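PDB 4ZEO: translation initiation factor eif-2b-like protein from Chaetomium thermophilum, which is the delta subunit of eIF2B, the guanine nucleotide exchange factor for eIF2, and probably acts in translation initiation within the eIF2B regulatory subcomplex. Local coordinates for residues K187-Y192 against G252-I257; V208-I213 against L232-V237; M222-G227 against N396-R401; L391-N396 against I438-F443. All coordinates share one frame; numbering follows the deposited sequence.

Contact 1 of 4, residues K187-Y192 against G252-I257; sequences KVIESY and GLLEWI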
loop_
_atom_site.group_PDB
_atom_site.type_symbol
_atom_site.label_atom_id
_atom_site.label_comp_id
_atom_site.label_asym_id
_atom_site.label_seq_id
_atom_site.Cartn_x
_atom_site.Cartn_y
_atom_site.Cartn_z
ATOM N N LYS A 187 3.551 -6.925 -19.301
ATOM C CA LYS A 187 4.323 -6.794 -20.525
ATOM C C LYS A 187 5.216 -8.032 -20.758
ATOM O O LYS A 187 5.384 -8.493 -21.886
ATOM C CB LYS A 187 5.168 -5.524 -20.457
ATOM C CG LYS A 187 4.400 -4.241 -20.695
ATOM C CD LYS A 187 5.343 -3.056 -20.708
ATOM C CE LYS A 187 4.625 -1.717 -20.568
ATOM N NZ LYS A 187 3.990 -1.235 -21.831
ATOM N N VAL A 188 5.765 -8.581 -19.678
ATOM C CA VAL A 188 6.607 -9.776 -19.750
ATOM C C VAL A 188 5.821 -10.948 -20.341
ATOM O O VAL A 188 6.309 -11.642 -21.231
ATOM C CB VAL A 188 7.155 -10.153 -18.359
ATOM C CG1 VAL A 188 7.846 -11.504 -18.388
ATOM C CG2 VAL A 188 8.084 -9.076 -17.850
ATOM N N ILE A 189 4.590 -11.124 -19.875
ATOM C CA ILE A 189 3.710 -12.163 -20.381
ATOM C C ILE A 189 3.360 -11.944 -21.852
ATOM O O ILE A 189 3.392 -12.896 -22.640
ATOM C CB ILE A 189 2.425 -12.221 -19.553
ATOM C CG1 ILE A 189 2.752 -12.639 -18.124
ATOM C CG2 ILE A 189 1.431 -13.182 -20.159
ATOM C CD1 ILE A 189 1.587 -12.513 -17.181
ATOM N N GLU A 190 3.090 -10.691 -22.231
ATOM C CA GLU A 190 2.781 -10.358 -23.623
ATOM C C GLU A 190 3.936 -10.778 -24.514
ATOM O O GLU A 190 3.742 -11.405 -25.551
ATOM C CB GLU A 190 2.500 -8.852 -23.797
ATOM C CG GLU A 190 1.110 -8.394 -23.339
ATOM C CD GLU A 190 0.859 -6.884 -23.517
ATOM O OE1 GLU A 190 1.685 -6.063 -23.045
ATOM O OE2 GLU A 190 -0.160 -6.524 -24.154
ATOM N N SER A 191 5.141 -10.448 -24.076
ATOM C CA SER A 191 6.353 -10.738 -24.819
ATOM C C SER A 191 6.662 -12.226 -24.863
ATOM O O SER A 191 7.348 -12.695 -25.761
ATOM C CB SER A 191 7.532 -9.986 -24.201
ATOM O OG SER A 191 7.506 -8.616 -24.561
ATOM N N TYR A 192 6.205 -12.957 -23.851
ATOM C CA TYR A 192 6.621 -14.343 -23.683
ATOM C C TYR A 192 6.271 -15.264 -24.860
ATOM O O TYR A 192 5.138 -15.277 -25.355
ATOM C CB TYR A 192 6.018 -14.911 -22.408
ATOM C CG TYR A 192 6.417 -16.336 -22.165
ATOM C CD1 TYR A 192 7.699 -16.645 -21.726
ATOM C CD2 TYR A 192 5.522 -17.384 -22.382
ATOM C CE1 TYR A 192 8.076 -17.952 -21.502
ATOM C CE2 TYR A 192 5.893 -18.694 -22.155
ATOM C CZ TYR A 192 7.172 -18.970 -21.713
ATOM O OH TYR A 192 7.563 -20.268 -21.480
ATOM N N GLY A 252 -5.389 -15.607 -20.198
ATOM C CA GLY A 252 -5.842 -15.854 -18.838
ATOM C C GLY A 252 -5.013 -15.128 -17.779
ATOM O O GLY A 252 -5.544 -14.620 -16.789
ATOM N N LEU A 253 -3.695 -15.139 -17.950
ATOM C CA LEU A 253 -2.803 -14.444 -17.027
ATOM C C LEU A 253 -3.024 -12.924 -17.119
ATOM O O LEU A 253 -2.997 -12.230 -16.112
ATOM C CB LEU A 253 -1.353 -14.793 -17.330
ATOM C CG LEU A 253 -0.862 -16.157 -16.860
ATOM C CD1 LEU A 253 0.586 -16.355 -17.293
ATOM C CD2 LEU A 253 -0.984 -16.300 -15.345
ATOM N N LEU A 254 -3.240 -12.422 -18.333
ATOM C CA LEU A 254 -3.450 -10.998 -18.545
ATOM C C LEU A 254 -4.755 -10.529 -17.899
ATOM O O LEU A 254 -4.814 -9.453 -17.302
ATOM C CB LEU A 254 -3.431 -10.674 -20.035
ATOM C CG LEU A 254 -2.041 -10.797 -20.684
ATOM C CD1 LEU A 254 -2.012 -10.178 -22.072
ATOM C CD2 LEU A 254 -0.983 -10.141 -19.808
ATOM N N GLU A 255 -5.796 -11.350 -17.973
ATOM C CA GLU A 255 -7.057 -10.945 -17.379
ATOM C C GLU A 255 -7.021 -11.141 -15.871
ATOM O O GLU A 255 -7.683 -10.433 -15.126
ATOM C CB GLU A 255 -8.205 -11.730 -18.003
ATOM C CG GLU A 255 -8.324 -11.419 -19.482
ATOM C CD GLU A 255 -9.210 -12.383 -20.251
ATOM O OE1 GLU A 255 -9.947 -13.168 -19.614
ATOM O OE2 GLU A 255 -9.176 -12.340 -21.502
ATOM N N TRP A 256 -6.184 -12.063 -15.425
ATOM C CA TRP A 256 -5.972 -12.258 -14.013
ATOM C C TRP A 256 -5.203 -11.083 -13.365
ATOM O O TRP A 256 -5.489 -10.678 -12.249
ATOM C CB TRP A 256 -5.254 -13.578 -13.801
ATOM C CG TRP A 256 -5.016 -13.835 -12.394
ATOM C CD1 TRP A 256 -5.835 -14.489 -11.530
ATOM C CD2 TRP A 256 -3.894 -13.382 -11.638
ATOM N NE1 TRP A 256 -5.275 -14.491 -10.275
ATOM C CE2 TRP A 256 -4.081 -13.814 -10.313
ATOM C CE3 TRP A 256 -2.744 -12.653 -11.954
ATOM C CZ2 TRP A 256 -3.157 -13.561 -9.296
ATOM C CZ3 TRP A 256 -1.806 -12.387 -10.935
ATOM C CH2 TRP A 256 -2.028 -12.842 -9.622
ATOM N N ILE A 257 -4.199 -10.569 -14.055
ATOM C CA ILE A 257 -3.465 -9.397 -13.583
ATOM C C ILE A 257 -4.362 -8.162 -13.514
ATOM O O ILE A 257 -4.303 -7.391 -12.560
ATOM C CB ILE A 257 -2.244 -9.130 -14.487
ATOM C CG1 ILE A 257 -1.186 -10.185 -14.168
ATOM C CG2 ILE A 257 -1.685 -7.729 -14.289
ATOM C CD1 ILE A 257 0.116 -9.991 -14.851
#
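I189 overlaps three side chains of helix 246-277 at once, passing L253 and L254 and meeting I257 at its far end. This is antiparallel packing within the helical bundle that forms the N-terminal part of the modelled chain: the short axes of 187-191 and 252-257 run at 169° to one another and approach to 10.0 Å. I189 and L254 have the nearest CA atoms, 7.5 Å apart. Both branches of I189 make contact. With CG1 beside the backbone N (chi1 -65°), one branch extends to I189 CD1, which reaches I257 CD1 tip to tip at 3.7 Å. The I189 and L253 side chains cross at about a right angle, I189 CD1 touching L253 CB. On the other branch, I189 CG2 is anti to the backbone N and lies 3.9 Å from L254 CD2, the two side chains sliding past each other in opposite directions. No hydrogen bond links the segments, and the touching residues apart from E190 are buried, so the interface is held by apolar contact. Helix 200-219 closes in through F204 on I189, while L253 also packs on L233 of helix 224-239. Where helix 174-191 ends, K250 NZ hydrogen-bonds to the carbonyl oxygens of E190 and Y192, giving this end of the helix a cationic partner. At the exposed margin the aliphatic part of E190 crosses L254 at about a right angle, E190 CG 3.8 Å from L254 CD1.

Contact 2 of 4, residues V208-I213 against L232-V237; sequences VLNPQI and LLKAKV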
loop_
_atom_site.group_PDB
_atom_site.type_symbol
_atom_site.label_atom_id
_atom_site.label_comp_id
_atom_site.label_asym_id
_atom_site.label_seq_id
_atom_site.Cartn_x
_atom_site.Cartn_y
_atom_site.Cartn_z
ATOM N N VAL A 208 11.689 -17.377 -16.925
ATOM C CA VAL A 208 11.307 -16.009 -17.228
ATOM C C VAL A 208 10.867 -15.171 -16.018
ATOM O O VAL A 208 11.403 -14.093 -15.775
ATOM C CB VAL A 208 10.185 -15.995 -18.274
ATOM C CG1 VAL A 208 9.717 -14.564 -18.544
ATOM C CG2 VAL A 208 10.657 -16.683 -19.562
ATOM N N LEU A 209 9.894 -15.655 -15.263
ATOM C CA LEU A 209 9.369 -14.869 -14.151
ATOM C C LEU A 209 10.359 -14.670 -13.014
ATOM O O LEU A 209 10.533 -13.551 -12.529
ATOM C CB LEU A 209 8.085 -15.508 -13.606
ATOM C CG LEU A 209 7.530 -14.790 -12.373
ATOM C CD1 LEU A 209 7.135 -13.348 -12.692
ATOM C CD2 LEU A 209 6.336 -15.561 -11.765
ATOM N N ASN A 210 10.994 -15.751 -12.585
ATOM C CA ASN A 210 11.903 -15.697 -11.443
ATOM C C ASN A 210 13.103 -14.753 -11.652
ATOM O O ASN A 210 13.489 -14.068 -10.714
ATOM C CB ASN A 210 12.393 -17.115 -11.066
ATOM C CG ASN A 210 11.397 -17.868 -10.211
ATOM O OD1 ASN A 210 10.292 -17.374 -9.932
ATOM N ND2 ASN A 210 11.743 -19.095 -9.844
ATOM N N PRO A 211 13.697 -14.710 -12.869
ATOM C CA PRO A 211 14.752 -13.698 -13.061
ATOM C C PRO A 211 14.273 -12.252 -12.855
ATOM O O PRO A 211 15.068 -11.440 -12.363
ATOM C CB PRO A 211 15.194 -13.935 -14.498
ATOM C CG PRO A 211 14.986 -15.403 -14.673
ATOM C CD PRO A 211 13.678 -15.672 -13.990
ATOM N N GLN A 212 13.032 -11.934 -13.221
ATOM C CA GLN A 212 12.485 -10.595 -12.962
ATOM C C GLN A 212 12.355 -10.345 -11.452
ATOM O O GLN A 212 12.694 -9.285 -10.951
ATOM C CB GLN A 212 11.113 -10.400 -13.639
ATOM C CG GLN A 212 10.968 -11.048 -14.995
ATOM C CD GLN A 212 11.987 -10.581 -16.022
ATOM O OE1 GLN A 212 12.449 -9.437 -16.002
ATOM N NE2 GLN A 212 12.382 -11.496 -16.904
ATOM N N ILE A 213 11.844 -11.326 -10.727
ATOM C CA ILE A 213 11.702 -11.208 -9.277
ATOM C C ILE A 213 13.062 -11.025 -8.599
ATOM O O ILE A 213 13.212 -10.211 -7.697
ATOM C CB ILE A 213 11.003 -12.443 -8.696
ATOM C CG1 ILE A 213 9.640 -12.615 -9.371
ATOM C CG2 ILE A 213 10.846 -12.328 -7.173
ATOM C CD1 ILE A 213 8.872 -13.813 -8.906
ATOM N N LEU A 232 0.329 -15.498 -5.610
ATOM C CA LEU A 232 -0.935 -15.696 -6.337
ATOM C C LEU A 232 -0.733 -15.966 -7.827
ATOM O O LEU A 232 -1.358 -16.871 -8.385
ATOM C CB LEU A 232 -1.856 -14.495 -6.151
ATOM C CG LEU A 232 -2.427 -14.296 -4.746
ATOM C CD1 LEU A 232 -3.102 -12.934 -4.590
ATOM C CD2 LEU A 232 -3.404 -15.413 -4.429
ATOM N N LEU A 233 0.168 -15.218 -8.456
ATOM C CA LEU A 233 0.462 -15.409 -9.874
ATOM C C LEU A 233 1.056 -16.778 -10.150
ATOM O O LEU A 233 0.669 -17.453 -11.110
ATOM C CB LEU A 233 1.434 -14.328 -10.386
ATOM C CG LEU A 233 1.967 -14.477 -11.823
ATOM C CD1 LEU A 233 0.849 -14.493 -12.848
ATOM C CD2 LEU A 233 2.935 -13.357 -12.154
ATOM N N LYS A 234 2.013 -17.190 -9.321
ATOM C CA LYS A 234 2.630 -18.488 -9.527
ATOM C C LYS A 234 1.596 -19.595 -9.351
ATOM O O LYS A 234 1.621 -20.584 -10.082
ATOM C CB LYS A 234 3.800 -18.690 -8.589
ATOM C CG LYS A 234 5.092 -18.089 -9.094
ATOM C CD LYS A 234 6.138 -18.121 -8.012
ATOM C CE LYS A 234 7.437 -17.487 -8.472
ATOM N NZ LYS A 234 8.545 -17.890 -7.584
ATOM N N ALA A 235 0.677 -19.445 -8.396
ATOM C CA ALA A 235 -0.410 -20.431 -8.269
ATOM C C ALA A 235 -1.259 -20.467 -9.550
ATOM O O ALA A 235 -1.623 -21.547 -10.013
ATOM C CB ALA A 235 -1.278 -20.154 -7.050
ATOM N N LYS A 236 -1.535 -19.298 -10.137
ATOM C CA LYS A 236 -2.287 -19.213 -11.386
ATOM C C LYS A 236 -1.587 -19.949 -12.517
ATOM O O LYS A 236 -2.218 -20.700 -13.257
ATOM C CB LYS A 236 -2.506 -17.756 -11.782
ATOM C CG LYS A 236 -3.826 -17.183 -11.320
ATOM C CD LYS A 236 -5.041 -17.873 -11.982
ATOM C CE LYS A 236 -5.030 -17.738 -13.495
ATOM N NZ LYS A 236 -6.176 -18.484 -14.107
ATOM N N VAL A 237 -0.276 -19.769 -12.628
ATOM C CA VAL A 237 0.487 -20.482 -13.639
ATOM C C VAL A 237 0.393 -21.993 -13.424
ATOM O O VAL A 237 0.257 -22.761 -14.380
ATOM C CB VAL A 237 1.971 -20.058 -13.632
ATOM C CG1 VAL A 237 2.792 -20.951 -14.558
ATOM C CG2 VAL A 237 2.103 -18.571 -13.984
#
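A mixed apolar and polar contact joins helices 200-219 and 224-239, consecutive members of the helical bundle at the N-terminal end of the modelled chain, in an antiparallel pair. The evidence is an angle of 172° between the short axes, which approach only to 12.4 Å, so long side chains bridge the gap. K234 does most of this. Its chain is extended beyond CG and crosses L209 obliquely, with L209 CD2 3.9 Å from K234 CG. Farther out, K234 CE meets I213 CD1 tip to tip at 4.0 Å. On the buried side, L209 CD2 and L233 CD2 are 4.1 Å apart, and F185 of helix 174-191 packs against both L209 and I213. The polar end is a hydrogen bond of 3.0 Å from K234 NZ to N210 OD1, the donor tilted 20° from the carbonyl plane. Because N210 is uncharged, this bond gives the ammonium a dipolar partner rather than a salt bridge, while the methylenes of the same lysine remain part of the apolar packing.

Contact 3 of 4, residues M222-G227 against N396-R401; sequences MCFAMG and NFDRER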
loop_
_atom_site.group_PDB
_atom_site.type_symbol
_atom_site.label_atom_id
_atom_site.label_comp_id
_atom_site.label_asym_id
_atom_site.label_seq_id
_atom_site.Cartn_x
_atom_site.Cartn_y
_atom_site.Cartn_z
ATOM N N MET A 222 11.568 -6.719 -1.337
ATOM C CA MET A 222 10.174 -6.650 -1.731
ATOM C C MET A 222 9.231 -6.472 -0.542
ATOM O O MET A 222 9.439 -7.059 0.517
ATOM C CB MET A 222 9.786 -7.902 -2.519
ATOM C CG MET A 222 10.497 -8.033 -3.845
ATOM S SD MET A 222 9.739 -9.299 -4.888
ATOM C CE MET A 222 9.419 -10.569 -3.666
ATOM N N CYS A 223 8.177 -5.684 -0.751
ATOM C CA CYS A 223 7.129 -5.509 0.240
ATOM C C CYS A 223 6.177 -6.737 0.248
ATOM O O CYS A 223 6.223 -7.578 -0.660
ATOM C CB CYS A 223 6.357 -4.210 -0.050
ATOM S SG CYS A 223 5.714 -4.026 -1.765
ATOM N N PHE A 224 5.330 -6.846 1.272
ATOM C CA PHE A 224 4.394 -7.969 1.370
ATOM C C PHE A 224 3.465 -8.013 0.156
ATOM O O PHE A 224 3.140 -9.097 -0.337
ATOM C CB PHE A 224 3.551 -7.874 2.642
ATOM C CG PHE A 224 4.305 -8.188 3.892
ATOM C CD1 PHE A 224 5.527 -8.821 3.841
ATOM C CD2 PHE A 224 3.790 -7.856 5.127
ATOM C CE1 PHE A 224 6.237 -9.102 5.009
ATOM C CE2 PHE A 224 4.501 -8.140 6.293
ATOM C CZ PHE A 224 5.727 -8.770 6.214
ATOM N N ALA A 225 3.078 -6.826 -0.338
ATOM C CA ALA A 225 2.153 -6.708 -1.469
ATOM C C ALA A 225 2.682 -7.429 -2.707
ATOM O O ALA A 225 1.959 -8.223 -3.335
ATOM C CB ALA A 225 1.882 -5.234 -1.786
ATOM N N MET A 226 3.955 -7.178 -3.010
ATOM C CA MET A 226 4.642 -7.840 -4.100
ATOM C C MET A 226 4.779 -9.332 -3.812
ATOM O O MET A 226 4.527 -10.160 -4.678
ATOM C CB MET A 226 6.018 -7.215 -4.317
ATOM C CG MET A 226 5.978 -5.845 -4.960
ATOM S SD MET A 226 7.574 -4.988 -4.928
ATOM C CE MET A 226 8.453 -5.982 -6.141
ATOM N N GLY A 227 5.157 -9.671 -2.583
ATOM C CA GLY A 227 5.307 -11.060 -2.224
ATOM C C GLY A 227 3.995 -11.807 -2.409
ATOM O O GLY A 227 3.980 -12.923 -2.949
ATOM N N ASN A 396 -1.516 -5.964 1.504
ATOM C CA ASN A 396 -0.413 -5.539 2.353
ATOM C C ASN A 396 -0.268 -6.401 3.630
ATOM O O ASN A 396 0.703 -6.256 4.360
ATOM C CB ASN A 396 -0.583 -4.059 2.742
ATOM C CG ASN A 396 -0.313 -3.097 1.580
ATOM O OD1 ASN A 396 0.665 -3.246 0.854
ATOM N ND2 ASN A 396 -1.190 -2.123 1.398
ATOM N N PHE A 397 -1.250 -7.253 3.914
ATOM C CA PHE A 397 -1.177 -8.156 5.063
ATOM C C PHE A 397 -0.233 -9.311 4.827
ATOM O O PHE A 397 -0.108 -9.826 3.713
ATOM C CB PHE A 397 -2.550 -8.730 5.419
ATOM C CG PHE A 397 -3.453 -7.764 6.123
ATOM C CD1 PHE A 397 -3.800 -6.565 5.519
ATOM C CD2 PHE A 397 -4.012 -8.078 7.347
ATOM C CE1 PHE A 397 -4.645 -5.670 6.142
ATOM C CE2 PHE A 397 -4.868 -7.198 7.984
ATOM C CZ PHE A 397 -5.187 -5.984 7.377
ATOM N N ASP A 398 0.447 -9.712 5.886
ATOM C CA ASP A 398 1.233 -10.924 5.843
ATOM C C ASP A 398 0.260 -12.045 6.157
ATOM O O ASP A 398 -0.138 -12.216 7.293
ATOM C CB ASP A 398 2.375 -10.877 6.852
ATOM C CG ASP A 398 3.313 -12.054 6.727
ATOM O OD1 ASP A 398 3.965 -12.402 7.729
ATOM O OD2 ASP A 398 3.406 -12.625 5.622
ATOM N N ARG A 399 -0.182 -12.774 5.148
ATOM C CA ARG A 399 -1.178 -13.812 5.382
ATOM C C ARG A 399 -0.479 -15.129 5.683
ATOM O O ARG A 399 -1.019 -15.980 6.395
ATOM C CB ARG A 399 -2.115 -13.949 4.182
ATOM C CG ARG A 399 -2.360 -12.635 3.483
ATOM C CD ARG A 399 -3.405 -12.757 2.406
ATOM N NE ARG A 399 -3.337 -11.630 1.479
ATOM C CZ ARG A 399 -3.099 -11.764 0.178
ATOM N NH1 ARG A 399 -3.039 -10.697 -0.597
ATOM N NH2 ARG A 399 -2.929 -12.967 -0.353
ATOM N N GLU A 400 0.731 -15.275 5.146
ATOM C CA GLU A 400 1.563 -16.456 5.372
ATOM C C GLU A 400 2.707 -16.198 6.363
ATOM O O GLU A 400 3.745 -15.655 5.970
ATOM C CB GLU A 400 2.151 -16.942 4.048
ATOM C CG GLU A 400 1.225 -17.799 3.198
ATOM C CD GLU A 400 1.874 -19.124 2.823
ATOM O OE1 GLU A 400 3.049 -19.105 2.365
ATOM O OE2 GLU A 400 1.229 -20.197 2.989
ATOM N N ARG A 401 2.496 -16.573 7.631
ATOM C CA ARG A 401 3.527 -16.611 8.686
ATOM C C ARG A 401 2.930 -17.022 10.036
ATOM O O ARG A 401 1.724 -17.239 10.159
ATOM C CB ARG A 401 4.247 -15.266 8.844
ATOM C CG ARG A 401 5.659 -15.241 8.237
ATOM C CD ARG A 401 6.440 -14.010 8.700
ATOM N NE ARG A 401 7.229 -13.412 7.618
ATOM C CZ ARG A 401 7.878 -12.250 7.706
ATOM N NH1 ARG A 401 8.574 -11.803 6.664
ATOM N NH2 ARG A 401 7.833 -11.531 8.827
HETATM O O HOH W 1 3.259 -4.394 1.441
#
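F224 packs its ring against the loop 396-401, with N396 and D398 as its main partners. D398 CB touches F224 CE2 at 3.5 Å, and the carboxylate carbon CG lies over one face of the ring, 4.0 Å above its plane and offset toward the rim. Ring and carboxylate are stacked with their planes 26° apart. D398 CG is placed there by a chi1 of -173°, anti to the backbone N. At the ring edge, in its plane, N396 O is 3.6 Å from F224 CD2. The poorly ordered R401 approaches the ring obliquely through NH1, while its NE forms a charge-only pair with D398 OD1. This interface joins the first turn of helix 224-239, with C223 as its N-cap, to the loop that follows strand 387-391, so the helical bundle meets the Rossmann-like domain through a loop at the end of its parallel sheet. F363 sets its ring nearly perpendicular to that of F224. An alanine at F224 would probably open a gap beside D398 CB and leave its carboxylate without the ring it stacks on. N396 reaches the helix by its side-chain oxygen: N396 OD1 is 3.5 Å from A225 CB and also accepts a hydrogen bond from S174 OG. A water donates to N396 OD1 and accepts from A225 N at 3.0 Å, bridging the loop to a backbone amide in the first helical turn.

Contact 4 of 4, residues L391-N396 against I438-F443; sequences LCETIN and ITEIEF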
loop_
_atom_site.group_PDB
_atom_site.type_symbol
_atom_site.label_atom_id
_atom_site.label_comp_id
_atom_site.label_asym_id
_atom_site.label_seq_id
_atom_site.Cartn_x
_atom_site.Cartn_y
_atom_site.Cartn_z
ATOM N N LEU A 391 -5.848 2.332 8.059
ATOM C CA LEU A 391 -6.382 2.077 6.711
ATOM C C LEU A 391 -5.363 1.315 5.883
ATOM O O LEU A 391 -4.218 1.758 5.729
ATOM C CB LEU A 391 -6.729 3.378 6.013
ATOM C CG LEU A 391 -7.571 4.383 6.807
ATOM C CD1 LEU A 391 -7.760 5.698 6.029
ATOM C CD2 LEU A 391 -8.919 3.759 7.171
ATOM N N CYS A 392 -5.755 0.151 5.375
ATOM C CA CYS A 392 -4.801 -0.677 4.653
ATOM C C CYS A 392 -5.469 -1.712 3.728
ATOM O O CYS A 392 -6.455 -2.351 4.098
ATOM C CB CYS A 392 -3.891 -1.365 5.692
ATOM S SG CYS A 392 -2.444 -2.206 5.070
ATOM N N GLU A 393 -4.877 -1.923 2.560
ATOM C CA GLU A 393 -5.379 -2.906 1.600
ATOM C C GLU A 393 -4.998 -4.295 2.099
ATOM O O GLU A 393 -3.940 -4.468 2.692
ATOM C CB GLU A 393 -4.796 -2.652 0.194
ATOM C CG GLU A 393 -5.127 -1.282 -0.378
ATOM C CD GLU A 393 -4.113 -0.169 -0.004
ATOM O OE1 GLU A 393 -3.328 -0.317 0.975
ATOM O OE2 GLU A 393 -4.104 0.863 -0.711
ATOM N N THR A 394 -5.832 -5.284 1.813
ATOM C CA THR A 394 -5.604 -6.644 2.295
ATOM C C THR A 394 -4.312 -7.226 1.748
ATOM O O THR A 394 -3.680 -8.043 2.408
ATOM C CB THR A 394 -6.769 -7.606 1.916
ATOM O OG1 THR A 394 -6.926 -7.647 0.496
ATOM C CG2 THR A 394 -8.043 -7.162 2.538
ATOM N N ILE A 395 -3.930 -6.799 0.546
ATOM C CA ILE A 395 -2.730 -7.308 -0.151
ATOM C C ILE A 395 -1.426 -6.957 0.624
ATOM O O ILE A 395 -0.390 -7.578 0.433
ATOM C CB ILE A 395 -2.662 -6.743 -1.618
ATOM C CG1 ILE A 395 -1.681 -7.516 -2.499
ATOM C CG2 ILE A 395 -2.297 -5.255 -1.640
ATOM C CD1 ILE A 395 -2.192 -8.795 -3.049
ATOM N N ASN A 396 -1.516 -5.964 1.504
ATOM C CA ASN A 396 -0.413 -5.539 2.353
ATOM C C ASN A 396 -0.268 -6.401 3.630
ATOM O O ASN A 396 0.703 -6.256 4.360
ATOM C CB ASN A 396 -0.583 -4.059 2.742
ATOM C CG ASN A 396 -0.313 -3.097 1.580
ATOM O OD1 ASN A 396 0.665 -3.246 0.854
ATOM N ND2 ASN A 396 -1.190 -2.123 1.398
ATOM N N ILE A 438 -9.356 -0.748 8.751
ATOM C CA ILE A 438 -10.329 -0.791 7.671
ATOM C C ILE A 438 -9.639 -1.218 6.358
ATOM O O ILE A 438 -8.705 -0.563 5.903
ATOM C CB ILE A 438 -11.005 0.567 7.466
ATOM C CG1 ILE A 438 -11.782 0.983 8.707
ATOM C CG2 ILE A 438 -11.940 0.533 6.252
ATOM C CD1 ILE A 438 -12.432 2.361 8.555
ATOM N N THR A 439 -10.146 -2.285 5.734
ATOM C CA THR A 439 -9.616 -2.801 4.478
ATOM C C THR A 439 -10.706 -2.685 3.422
ATOM O O THR A 439 -11.765 -2.124 3.688
ATOM C CB THR A 439 -9.146 -4.281 4.554
ATOM O OG1 THR A 439 -10.282 -5.157 4.600
ATOM C CG2 THR A 439 -8.231 -4.532 5.757
ATOM N N GLU A 440 -10.404 -3.110 2.198
ATOM C CA GLU A 440 -11.386 -3.105 1.128
ATOM C C GLU A 440 -12.470 -4.206 1.316
ATOM O O GLU A 440 -13.454 -4.243 0.565
ATOM C CB GLU A 440 -10.691 -3.247 -0.236
ATOM C CG GLU A 440 -10.191 -4.647 -0.593
ATOM C CD GLU A 440 -8.759 -4.914 -0.200
ATOM O OE1 GLU A 440 -8.264 -4.280 0.748
ATOM O OE2 GLU A 440 -8.112 -5.759 -0.857
ATOM N N ILE A 441 -12.275 -5.122 2.273
ATOM C CA ILE A 441 -13.250 -6.183 2.503
ATOM C C ILE A 441 -14.538 -5.626 3.115
ATOM O O ILE A 441 -14.496 -4.985 4.138
ATOM C CB ILE A 441 -12.722 -7.292 3.401
ATOM C CG1 ILE A 441 -11.424 -7.866 2.841
ATOM C CG2 ILE A 441 -13.791 -8.383 3.564
ATOM C CD1 ILE A 441 -11.523 -8.286 1.405
ATOM N N GLU A 442 -15.662 -5.795 2.428
ATOM C CA GLU A 442 -16.950 -5.323 2.929
ATOM C C GLU A 442 -17.846 -6.389 3.540
ATOM O O GLU A 442 -18.621 -6.102 4.448
ATOM C CB GLU A 442 -17.710 -4.603 1.807
ATOM C CG GLU A 442 -17.093 -3.253 1.454
ATOM C CD GLU A 442 -17.799 -2.545 0.317
ATOM O OE1 GLU A 442 -18.476 -1.524 0.607
ATOM O OE2 GLU A 442 -17.710 -3.012 -0.837
ATOM N N PHE A 443 -17.781 -7.610 3.034
ATOM C CA PHE A 443 -18.615 -8.666 3.597
ATOM C C PHE A 443 -17.802 -9.902 3.975
ATOM O O PHE A 443 -17.736 -10.270 5.149
ATOM C CB PHE A 443 -19.729 -9.049 2.620
ATOM C CG PHE A 443 -20.402 -7.871 1.973
ATOM C CD1 PHE A 443 -21.213 -7.023 2.717
ATOM C CD2 PHE A 443 -20.220 -7.607 0.625
ATOM C CE1 PHE A 443 -21.826 -5.943 2.135
ATOM C CE2 PHE A 443 -20.829 -6.517 0.036
ATOM C CZ PHE A 443 -21.635 -5.688 0.794
HETATM O O HOH W 2 -5.762 -5.313 -1.539
#
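A chi1 of 76° places E440 CG between the backbone N and carbonyl carbon, and the bend at chi2 brings CD round on the side of T394, whose own OG1 occupies the equivalent position (chi1 59°). The two side chains cross at about a right angle. E440 OE1 accepts from T394 N at 2.8 Å through its syn lone pair, while T394 OG1 donates to E440 OE2 at 2.6 Å from above the carboxylate plane. Water also donates to OE2 and accepts from I395 N, so the acid grips the start of the 3-10 segment 394-396 by two direct bonds and a water bridge. R264 separately hydrogen-bonds to T394 OG1. With a glutamine at E440, an NH2 replaces one of the two acceptor oxygens, and T394 N or T394 OG1 would probably be left without the acceptor it now uses. T394 CG2 rests 3.5 Å from I441 CG1. Upstream, L391 and I438 lie side by side, L391 CD2 3.8 Å from I438 CB, and C392 N donates to I438 O with an angle of 172° at the hydrogen. T439 OG1 accepts from I441 N in an ST turn. The contact lies at the C-terminal ends of parallel strands in a Rossmann-like sheet, where 436-438 is the outermost strand beside 387-391.

Overall arrangement
From the N terminus, helix 174-191 supplies the first half of contact 1, which closes on helix 246-277. The turn from helix 200-219 back along helix 224-239, closed by contact 2, is nested inside that loop, and the two contacts touch through W256 against L232 and L233. Contact 3 starts on helix 224-239, also used by contact 2, and closes far along the chain after strand 387-391; it therefore crosses contacts 1 and 2. Contact 4 opens after both of these have closed, shares N396 with contact 3 and crosses it. Contacts 1 and 2 each pair two helices of the bundle, contact 3 joins it to the sheet domain, and contact 4 links the ends of two neighbouring strands.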